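Local coordinates for putative transcriptional regulator (Salmonella typhimurium, PDB 1YYV), which is a putative transcriptional regulator of the HxlR family that probably binds DNA through a winged helix-turn-helix domain, at residues A[48-53]-A[90-95]. Residues are numbered along the deposited sequence; the frame is centred on the assembly and turned at random.
Sequences THRFSD and HVEYSL
In the winged helix-turn-helix fold of the HxlR family, the short strand 49-50 adds an edge to the antiparallel wing hairpin, pairing with strand 90-95, which is bonded on its other side to strand 79-84. The tight part is backbone. His-49 and Tyr-93 form a hydrogen-bonded pair in which Tyr-93 N reaches His-49 O at 2.7 Å, nearly along the C=O axis, and His-49 N returns a bond to Tyr-93 O at 3.0 Å. One residue on, the chain turns into helix 51-55 with Arg-50 as N-cap residue, yet Phe-51 N still donates to Val-91 O (3.0 Å), so the backbone hydrogen bonding continues into the first helical turn. On the face of His-49 and Tyr-93, the Tyr-93 ring brings its edge up to His-49 O and Phe-51 N; beside it Phe-51 CB meets Val-91 CG1 at 3.7 Å, and Leu-70 of helix 66-76 packs on both aromatic side chains.

The face carrying Arg-50 and Glu-92 is the solvent side, where aliphatic parts still touch but charged ends are loosely placed. Arg-50 CG and Glu-92 CG lie 3.4 Å apart, but Arg-50 NH1 and Glu-92 OE2 stay 4.4 Å apart, too far for a salt bridge. Bent at chi3 (-93°), Arg-50 in the conformer described stacks its guanidinium on His-90, planes 27° apart, with Arg-50 CD 3.7 Å from the His-90 ring centroid.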
ATOM      1  N   THR A  48      12.917  -2.388  18.331  1.00 50.97           N
ATOM      2  CA  THR A  48      14.148  -2.011  17.635  1.00 50.99           C
ATOM      3  C   THR A  48      14.805  -3.188  16.893  1.00 50.76           C
ATOM      4  O   THR A  48      14.852  -4.295  17.424  1.00 51.61           O
ATOM      5  CB  THR A  48      15.128  -1.367  18.610  1.00 50.68           C
ATOM      6  OG1 THR A  48      14.467  -0.278  19.250  1.00 51.77           O
ATOM      7  CG2 THR A  48      16.340  -0.819  17.888  1.00 50.64           C
ATOM      8  N   HIS A  49      15.237  -2.940  15.651  1.00 49.81           N
ATOM      9  CA  HIS A  49      16.023  -3.860  14.831  1.00 48.17           C
ATOM     10  C   HIS A  49      17.199  -3.084  14.328  1.00 48.16           C
ATOM     11  O   HIS A  49      17.065  -1.884  14.042  1.00 47.86           O
ATOM     12  CB  HIS A  49      15.240  -4.276  13.598  1.00 48.34           C
ATOM     13  CG  HIS A  49      14.123  -5.225  13.883  1.00 48.35           C
ATOM     14  ND1 HIS A  49      13.056  -4.899  14.697  1.00 49.07           N
ATOM     15  CD2 HIS A  49      13.898  -6.487  13.452  1.00 47.57           C
ATOM     16  CE1 HIS A  49      12.236  -5.933  14.775  1.00 48.88           C
ATOM     17  NE2 HIS A  49      12.732  -6.912  14.041  1.00 48.09           N
ATOM     18  N   ARG A  50      18.347  -3.768  14.218  1.00 48.18           N
ATOM     19  CA  ARG A  50      19.531  -3.264  13.528  1.00 47.47           C
ATOM     20  C   ARG A  50      19.311  -3.511  12.058  1.00 48.35           C
ATOM     21  O   ARG A  50      18.466  -4.343  11.672  1.00 48.58           O
ATOM     22  CB  ARG A  50      20.798  -3.960  14.044  0.51 47.99           C
ATOM     23  CG  ARG A  50      20.851  -4.000  15.571  0.51 46.72           C
ATOM     24  CD  ARG A  50      22.218  -4.245  16.147  0.51 44.66           C
ATOM     25  NE  ARG A  50      22.444  -5.664  16.386  0.51 43.05           N
ATOM     26  CZ  ARG A  50      23.201  -6.171  17.355  0.51 39.38           C
ATOM     27  NH1 ARG A  50      23.820  -5.391  18.231  0.51 37.80           N
ATOM     28  NH2 ARG A  50      23.327  -7.482  17.438  0.51 38.15           N
ATOM     29  N   PHE A  51      20.052  -2.783  11.218  1.00 48.37           N
ATOM     30  CA  PHE A  51      20.017  -3.015   9.778  1.00 48.12           C
ATOM     31  C   PHE A  51      20.122  -4.492   9.430  1.00 48.23           C
ATOM     32  O   PHE A  51      19.410  -4.954   8.549  1.00 49.36           O
ATOM     33  CB  PHE A  51      21.121  -2.224   9.075  1.00 47.75           C
ATOM     34  CG  PHE A  51      21.009  -2.217   7.566  1.00 48.26           C
ATOM     35  CD1 PHE A  51      20.389  -1.155   6.911  1.00 47.76           C
ATOM     36  CD2 PHE A  51      21.529  -3.266   6.797  1.00 47.28           C
ATOM     37  CE1 PHE A  51      20.296  -1.118   5.519  1.00 47.89           C
ATOM     38  CE2 PHE A  51      21.437  -3.242   5.401  1.00 48.49           C
ATOM     39  CZ  PHE A  51      20.813  -2.163   4.760  1.00 47.88           C
ATOM     40  N   SER A  52      21.005  -5.225  10.113  1.00 48.88           N
ATOM     41  CA  SER A  52      21.286  -6.651   9.825  1.00 49.03           C
ATOM     42  C   SER A  52      20.137  -7.572  10.206  1.00 48.90           C
ATOM     43  O   SER A  52      19.968  -8.613   9.608  1.00 48.63           O
ATOM     44  CB  SER A  52      22.611  -7.133  10.495  1.00 49.52           C
ATOM     45  OG  SER A  52      22.517  -7.166  11.931  1.00 50.33           O
ATOM     46  N   ASP A  53      19.359  -7.180  11.209  1.00 50.09           N
ATOM     47  CA  ASP A  53      18.144  -7.888  11.614  1.00 51.57           C
ATOM     48  C   ASP A  53      16.996  -7.769  10.569  1.00 52.85           C
ATOM     49  O   ASP A  53      16.324  -8.765  10.258  1.00 53.41           O
ATOM     50  CB  ASP A  53      17.670  -7.357  12.972  1.00 51.58           C
ATOM     51  CG  ASP A  53      18.664  -7.620  14.099  1.00 53.45           C
ATOM     52  OD1 ASP A  53      19.651  -8.383  13.891  1.00 53.79           O
ATOM     53  OD2 ASP A  53      18.445  -7.064  15.209  1.00 55.16           O
ATOM     54  N   HIS A  90      26.862  -0.672  14.327  1.00 45.40           N
ATOM     55  CA  HIS A  90      25.532  -1.002  13.869  1.00 44.94           C
ATOM     56  C   HIS A  90      24.714   0.270  13.771  1.00 45.14           C
ATOM     57  O   HIS A  90      25.075   1.318  14.308  1.00 45.12           O
ATOM     58  CB  HIS A  90      24.832  -1.971  14.838  0.54 44.50           C
ATOM     59  CG  HIS A  90      25.249  -3.405  14.695  0.54 42.57           C
ATOM     60  ND1 HIS A  90      25.162  -4.096  13.504  0.54 40.03           N
ATOM     61  CD2 HIS A  90      25.719  -4.288  15.612  0.54 40.82           C
ATOM     62  CE1 HIS A  90      25.573  -5.337  13.691  0.54 41.54           C
ATOM     63  NE2 HIS A  90      25.916  -5.480  14.963  0.54 40.10           N
ATOM     64  N   VAL A  91      23.623   0.172  13.033  1.00 45.28           N
ATOM     65  CA  VAL A  91      22.622   1.205  13.045  1.00 45.20           C
ATOM     66  C   VAL A  91      21.335   0.503  13.425  1.00 45.16           C
ATOM     67  O   VAL A  91      21.030  -0.563  12.898  1.00 45.33           O
ATOM     68  CB  VAL A  91      22.544   1.941  11.683  1.00 45.08           C
ATOM     69  CG1 VAL A  91      22.245   0.977  10.556  1.00 44.39           C
ATOM     70  CG2 VAL A  91      21.558   3.051  11.751  1.00 44.13           C
ATOM     71  N   GLU A  92      20.612   1.092  14.366  1.00 44.72           N
ATOM     72  CA  GLU A  92      19.329   0.577  14.822  1.00 44.74           C
ATOM     73  C   GLU A  92      18.160   1.469  14.444  1.00 43.67           C
ATOM     74  O   GLU A  92      18.286   2.705  14.445  1.00 43.36           O
ATOM     75  CB  GLU A  92      19.351   0.390  16.345  1.00 45.49           C
ATOM     76  CG  GLU A  92      19.725  -1.015  16.725  1.00 47.15           C
ATOM     77  CD  GLU A  92      20.342  -1.092  18.068  1.00 50.11           C
ATOM     78  OE1 GLU A  92      19.744  -0.516  18.984  1.00 49.28           O
ATOM     79  OE2 GLU A  92      21.439  -1.727  18.207  1.00 55.74           O
ATOM     80  N   TYR A  93      17.029   0.805  14.167  1.00 42.85           N
ATOM     81  CA  TYR A  93      15.763   1.400  13.696  1.00 41.31           C
ATOM     82  C   TYR A  93      14.618   1.037  14.607  1.00 41.19           C
ATOM     83  O   TYR A  93      14.449  -0.113  14.973  1.00 40.83           O
ATOM     84  CB  TYR A  93      15.422   0.891  12.266  1.00 41.08           C
ATOM     85  CG  TYR A  93      16.481   1.272  11.269  1.00 39.59           C
ATOM     86  CD1 TYR A  93      16.491   2.543  10.701  1.00 42.18           C
ATOM     87  CD2 TYR A  93      17.514   0.408  10.961  1.00 39.08           C
ATOM     88  CE1 TYR A  93      17.497   2.927   9.823  1.00 41.75           C
ATOM     89  CE2 TYR A  93      18.525   0.776  10.078  1.00 40.26           C
ATOM     90  CZ  TYR A  93      18.505   2.039   9.515  1.00 40.94           C
ATOM     91  OH  TYR A  93      19.477   2.437   8.630  1.00 39.87           O
ATOM     92  N   SER A  94      13.802   2.025  14.943  1.00 41.83           N
ATOM     93  CA  SER A  94      12.511   1.774  15.556  1.00 42.80           C
ATOM     94  C   SER A  94      11.486   2.770  14.995  1.00 43.35           C
ATOM     95  O   SER A  94      11.855   3.743  14.310  1.00 43.32           O
ATOM     96  CB  SER A  94      12.596   1.916  17.079  1.00 43.04           C
ATOM     97  OG  SER A  94      13.151   3.180  17.422  1.00 43.22           O
ATOM     98  N   LEU A  95      10.217   2.531  15.327  1.00 43.03           N
ATOM     99  CA  LEU A  95       9.114   3.397  14.941  1.00 43.46           C
ATOM    100  C   LEU A  95       8.948   4.597  15.869  1.00 43.66           C
ATOM    101  O   LEU A  95       9.031   4.476  17.090  1.00 43.50           O
ATOM    102  CB  LEU A  95       7.782   2.629  14.932  1.00 43.00           C
ATOM    103  CG  LEU A  95       7.654   1.408  14.046  1.00 42.15           C
ATOM    104  CD1 LEU A  95       6.510   0.603  14.538  1.00 41.83           C
ATOM    105  CD2 LEU A  95       7.486   1.790  12.573  1.00 41.09           C
TER